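Local atomic coordinates of prolyl 4-hydroxylase (Phytophthora capsici LT1534, PDB entry 6IUQ), a protein that probably hydroxylates prolyl residues at the 4-position as an iron(II)- and 2-oxoglutarate-dependent oxygenase built on a double-stranded beta-helix core. Residues Y9-K23 and D41-E55. Sequence-based numbering, arbitrary orientation.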
# COMPACT_ATOMS: atom_id res chain seq x y z
N TYR A 9 29.75 4.07 -2.36
CA TYR A 9 28.77 3.06 -2.01
C TYR A 9 29.47 1.78 -1.58
O TYR A 9 30.51 1.43 -2.13
CB TYR A 9 27.82 2.80 -3.18
CG TYR A 9 27.02 4.03 -3.56
CD1 TYR A 9 25.83 4.33 -2.91
CD2 TYR A 9 27.47 4.91 -4.54
CE1 TYR A 9 25.10 5.46 -3.24
CE2 TYR A 9 26.75 6.05 -4.87
CZ TYR A 9 25.57 6.32 -4.21
OH TYR A 9 24.84 7.44 -4.54
N LYS A 10 28.89 1.08 -0.62
CA LYS A 10 29.48 -0.14 -0.08
C LYS A 10 29.60 -1.27 -1.10
O LYS A 10 30.33 -2.24 -0.89
CB LYS A 10 28.67 -0.63 1.12
CG LYS A 10 29.38 -0.48 2.45
CD LYS A 10 30.22 -1.72 2.78
CE LYS A 10 29.34 -2.92 3.13
NZ LYS A 10 30.14 -4.17 3.27
N GLU A 11 28.88 -1.15 -2.21
CA GLU A 11 28.82 -2.22 -3.20
C GLU A 11 28.63 -1.65 -4.60
O GLU A 11 27.98 -0.63 -4.78
CB GLU A 11 27.69 -3.18 -2.85
CG GLU A 11 27.38 -4.21 -3.93
CD GLU A 11 26.30 -5.18 -3.50
OE1 GLU A 11 25.64 -5.80 -4.38
OE2 GLU A 11 26.12 -5.33 -2.27
N SER A 12 29.21 -2.30 -5.60
CA SER A 12 29.08 -1.81 -6.95
C SER A 12 27.64 -2.05 -7.41
O SER A 12 27.01 -3.02 -7.00
CB SER A 12 30.10 -2.50 -7.87
OG SER A 12 29.64 -3.77 -8.26
N PHE A 13 27.11 -1.16 -8.24
CA PHE A 13 25.73 -1.34 -8.71
C PHE A 13 25.49 -0.71 -10.07
O PHE A 13 26.27 0.10 -10.55
CB PHE A 13 24.74 -0.75 -7.70
CG PHE A 13 24.75 0.75 -7.67
CD1 PHE A 13 25.70 1.43 -6.93
CD2 PHE A 13 23.78 1.48 -8.36
CE1 PHE A 13 25.70 2.82 -6.89
CE2 PHE A 13 23.77 2.86 -8.33
CZ PHE A 13 24.73 3.54 -7.59
N THR A 14 24.37 -1.09 -10.67
CA THR A 14 23.94 -0.51 -11.93
C THR A 14 22.56 0.10 -11.79
O THR A 14 21.61 -0.59 -11.40
CB THR A 14 23.89 -1.56 -13.06
OG1 THR A 14 25.08 -2.35 -13.03
CG2 THR A 14 23.78 -0.87 -14.40
N ARG A 15 22.44 1.39 -12.09
CA ARG A 15 21.14 2.01 -12.22
C ARG A 15 20.47 1.38 -13.44
O ARG A 15 20.65 1.86 -14.55
CB ARG A 15 21.27 3.52 -12.36
CG ARG A 15 19.97 4.27 -12.37
CD ARG A 15 20.24 5.74 -12.59
NE ARG A 15 21.08 6.31 -11.53
CZ ARG A 15 21.62 7.52 -11.61
NH1 ARG A 15 21.45 8.27 -12.69
NH2 ARG A 15 22.36 7.98 -10.60
N ASP A 16 19.72 0.30 -13.23
CA ASP A 16 19.27 -0.55 -14.34
C ASP A 16 17.78 -0.38 -14.65
O ASP A 16 16.95 -1.22 -14.27
CB ASP A 16 19.57 -2.03 -14.04
CG ASP A 16 19.64 -2.88 -15.31
OD1 ASP A 16 19.14 -2.42 -16.37
OD2 ASP A 16 20.18 -4.01 -15.26
N TYR A 17 17.47 0.69 -15.39
CA TYR A 17 16.10 1.05 -15.74
C TYR A 17 15.36 -0.02 -16.52
O TYR A 17 14.17 -0.20 -16.32
CB TYR A 17 16.08 2.31 -16.60
CG TYR A 17 16.54 3.58 -15.93
CD1 TYR A 17 15.93 4.04 -14.76
CD2 TYR A 17 17.55 4.36 -16.49
CE1 TYR A 17 16.34 5.23 -14.16
CE2 TYR A 17 17.96 5.55 -15.91
CZ TYR A 17 17.35 5.98 -14.74
OH TYR A 17 17.76 7.15 -14.16
N GLU A 18 16.05 -0.69 -17.43
CA GLU A 18 15.44 -1.73 -18.23
C GLU A 18 15.04 -2.94 -17.38
O GLU A 18 13.99 -3.54 -17.61
CB GLU A 18 16.39 -2.16 -19.35
CG GLU A 18 16.02 -3.50 -19.98
CD GLU A 18 16.64 -3.71 -21.35
OE1 GLU A 18 17.58 -2.97 -21.70
OE2 GLU A 18 16.17 -4.63 -22.06
N ARG A 19 15.87 -3.31 -16.41
CA ARG A 19 15.51 -4.37 -15.47
C ARG A 19 14.18 -4.01 -14.80
O ARG A 19 13.26 -4.83 -14.74
CB ARG A 19 16.62 -4.58 -14.43
CG ARG A 19 16.28 -5.60 -13.35
CD ARG A 19 17.27 -5.58 -12.18
NE ARG A 19 16.94 -6.62 -11.20
CZ ARG A 19 17.80 -7.55 -10.78
NH1 ARG A 19 19.04 -7.57 -11.24
NH2 ARG A 19 17.41 -8.46 -9.90
N LEU A 20 14.09 -2.77 -14.32
CA LEU A 20 12.90 -2.30 -13.63
C LEU A 20 11.69 -2.39 -14.55
O LEU A 20 10.66 -2.96 -14.18
CB LEU A 20 13.10 -0.87 -13.16
CG LEU A 20 11.96 -0.21 -12.41
CD1 LEU A 20 11.36 -1.16 -11.36
CD2 LEU A 20 12.46 1.08 -11.76
N HIS A 21 11.83 -1.87 -15.76
CA HIS A 21 10.76 -1.94 -16.73
C HIS A 21 10.35 -3.39 -17.00
O HIS A 21 9.16 -3.70 -17.05
CB HIS A 21 11.15 -1.26 -18.03
CG HIS A 21 9.97 -0.95 -18.91
ND1 HIS A 21 9.42 -1.88 -19.76
CD2 HIS A 21 9.22 0.17 -19.04
CE1 HIS A 21 8.38 -1.35 -20.38
NE2 HIS A 21 8.25 -0.10 -19.96
N ASN A 22 11.32 -4.29 -17.16
CA ASN A 22 10.99 -5.69 -17.44
C ASN A 22 10.38 -6.40 -16.24
O ASN A 22 9.60 -7.34 -16.39
CB ASN A 22 12.22 -6.45 -17.93
CG ASN A 22 12.72 -5.97 -19.28
OD1 ASN A 22 11.97 -5.35 -20.04
ND2 ASN A 22 13.98 -6.23 -19.57
N LYS A 23 10.74 -5.97 -15.03
CA LYS A 23 10.12 -6.58 -13.85
C LYS A 23 8.64 -6.23 -13.78
O LYS A 23 7.84 -7.04 -13.36
CB LYS A 23 10.82 -6.14 -12.57
CG LYS A 23 12.15 -6.77 -12.37
CD LYS A 23 11.98 -8.26 -12.17
CE LYS A 23 13.27 -8.87 -11.66
NZ LYS A 23 12.99 -10.21 -11.09
N ASP A 41 9.98 -10.00 -6.09
CA ASP A 41 11.23 -10.19 -5.38
C ASP A 41 12.41 -9.80 -6.26
O ASP A 41 12.34 -9.93 -7.48
CB ASP A 41 11.37 -11.64 -4.92
CG ASP A 41 10.49 -11.96 -3.72
OD1 ASP A 41 10.53 -11.21 -2.72
OD2 ASP A 41 9.73 -12.95 -3.79
N ASP A 42 13.46 -9.30 -5.60
CA ASP A 42 14.71 -8.91 -6.23
C ASP A 42 14.49 -7.99 -7.44
O ASP A 42 15.05 -8.19 -8.52
CB ASP A 42 15.52 -10.16 -6.60
CG ASP A 42 15.81 -11.02 -5.38
OD1 ASP A 42 16.52 -10.54 -4.46
OD2 ASP A 42 15.32 -12.17 -5.32
N CYS A 43 13.68 -6.97 -7.23
CA CYS A 43 13.21 -6.14 -8.33
C CYS A 43 14.32 -5.23 -8.89
O CYS A 43 14.59 -5.26 -10.08
CB CYS A 43 12.00 -5.33 -7.84
SG CYS A 43 11.24 -4.27 -9.07
N PHE A 44 14.99 -4.45 -8.04
CA PHE A 44 16.02 -3.53 -8.52
C PHE A 44 17.38 -4.21 -8.67
O PHE A 44 18.24 -3.74 -9.42
CB PHE A 44 16.16 -2.32 -7.57
CG PHE A 44 15.00 -1.38 -7.62
CD1 PHE A 44 13.82 -1.67 -6.95
CD2 PHE A 44 15.07 -0.19 -8.35
CE1 PHE A 44 12.72 -0.79 -7.00
CE2 PHE A 44 13.98 0.70 -8.41
CZ PHE A 44 12.81 0.40 -7.73
N GLY A 45 17.57 -5.31 -7.95
CA GLY A 45 18.88 -5.93 -7.86
C GLY A 45 19.54 -5.47 -6.58
O GLY A 45 19.27 -4.38 -6.08
N HIS A 46 20.43 -6.30 -6.05
CA HIS A 46 20.95 -6.08 -4.72
C HIS A 46 21.82 -4.84 -4.58
O HIS A 46 21.74 -4.12 -3.58
CB HIS A 46 21.73 -7.31 -4.25
CG HIS A 46 22.19 -7.22 -2.83
ND1 HIS A 46 23.42 -6.72 -2.48
CD2 HIS A 46 21.54 -7.49 -1.67
CE1 HIS A 46 23.53 -6.73 -1.16
NE2 HIS A 46 22.40 -7.19 -0.65
N GLY A 47 22.66 -4.58 -5.58
CA GLY A 47 23.54 -3.42 -5.52
C GLY A 47 22.73 -2.14 -5.51
O GLY A 47 22.91 -1.28 -4.66
N TRP A 48 21.80 -2.04 -6.46
CA TRP A 48 20.98 -0.85 -6.63
C TRP A 48 20.10 -0.60 -5.40
O TRP A 48 20.07 0.52 -4.88
CB TRP A 48 20.15 -0.98 -7.91
CG TRP A 48 19.47 0.29 -8.39
CD1 TRP A 48 19.63 1.55 -7.89
CD2 TRP A 48 18.50 0.38 -9.44
NE1 TRP A 48 18.82 2.43 -8.58
CE2 TRP A 48 18.12 1.74 -9.53
CE3 TRP A 48 17.92 -0.54 -10.31
CZ2 TRP A 48 17.18 2.18 -10.46
CZ3 TRP A 48 16.99 -0.10 -11.22
CH2 TRP A 48 16.63 1.25 -11.29
N ALA A 49 19.41 -1.63 -4.92
CA ALA A 49 18.68 -1.52 -3.66
C ALA A 49 19.56 -1.09 -2.48
O ALA A 49 19.15 -0.27 -1.66
CB ALA A 49 17.99 -2.84 -3.33
N SER A 50 20.77 -1.63 -2.40
CA SER A 50 21.71 -1.22 -1.34
C SER A 50 22.09 0.26 -1.43
O SER A 50 22.17 0.96 -0.41
CB SER A 50 23.00 -2.05 -1.39
OG SER A 50 22.76 -3.39 -0.99
N ALA A 51 22.36 0.71 -2.65
CA ALA A 51 22.67 2.11 -2.91
C ALA A 51 21.56 3.05 -2.42
O ALA A 51 21.84 4.07 -1.79
CB ALA A 51 22.91 2.32 -4.38
N LEU A 52 20.30 2.71 -2.70
CA LEU A 52 19.16 3.54 -2.30
C LEU A 52 19.07 3.58 -0.77
O LEU A 52 18.83 4.64 -0.18
CB LEU A 52 17.86 3.01 -2.92
CG LEU A 52 17.71 3.15 -4.45
CD1 LEU A 52 16.59 2.29 -5.01
CD2 LEU A 52 17.50 4.60 -4.83
N LEU A 53 19.29 2.42 -0.13
CA LEU A 53 19.27 2.31 1.33
C LEU A 53 20.36 3.17 1.97
O LEU A 53 20.11 3.86 2.95
CB LEU A 53 19.42 0.84 1.79
CG LEU A 53 19.55 0.53 3.29
CD1 LEU A 53 18.36 1.07 4.09
CD2 LEU A 53 19.75 -0.97 3.57
N GLU A 54 21.57 3.12 1.41
CA GLU A 54 22.67 3.93 1.92
C GLU A 54 22.30 5.41 1.91
O GLU A 54 22.48 6.11 2.91
CB GLU A 54 23.96 3.69 1.12
CG GLU A 54 24.60 2.32 1.41
CD GLU A 54 25.91 2.08 0.65
OE1 GLU A 54 26.85 2.90 0.80
OE2 GLU A 54 26.00 1.05 -0.09
N GLU A 55 21.73 5.88 0.80
CA GLU A 55 21.32 7.28 0.72
C GLU A 55 20.24 7.60 1.76
O GLU A 55 20.23 8.68 2.34
CB GLU A 55 20.84 7.62 -0.69
CG GLU A 55 21.97 7.60 -1.69
CD GLU A 55 21.58 8.10 -3.08
OE1 GLU A 55 20.37 8.37 -3.33
OE2 GLU A 55 22.49 8.22 -3.92
O HOH W 1 25.38 -0.07 -3.74
O HOH W 2 25.67 -4.05 0.19
O HOH W 3 20.74 -3.65 -10.92
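Running obliquely in the opposite sense to the helix that begins at His46, the extended chain from Tyr9 comes closest at Phe13, whose CA lies 4.4 Å from Gly47 CA, before entering helix 17-23; the pair packs at the edge of the double-stranded beta-helix (DSBH) core, where Cys43 and Phe44 reach Val205 of strand 204-209. Glu54 receives Lys10 N in a bifurcated bond on the syn lone pairs of both carboxylate oxygens. Beside it, Tyr9 OH donates to the anti lone pair of Glu55 OE2 at 2.6 Å, an oxygen that also accepts from Glu109 N. Ala51 CB sits over the centre of the Phe13 ring, a CH-pi contact at 3.7 Å from the centroid. The indole of Trp48 is sandwiched, with Thr14 O, Arg15 CA and Asp16 N over one face and Phe44 CD2 against the other. Glu11, its CG anti to the backbone N (chi1 170°), extends to His46, whose ND1 donates to OE1 in the ring plane; NE2 is held by Glu176. Farther along, the extended Arg19 chain lays its guanidinium over Gly45 CA, NE meeting Cys43 O from above the carbonyl plane while NH2 donates to Asp42 O at 2.7 Å.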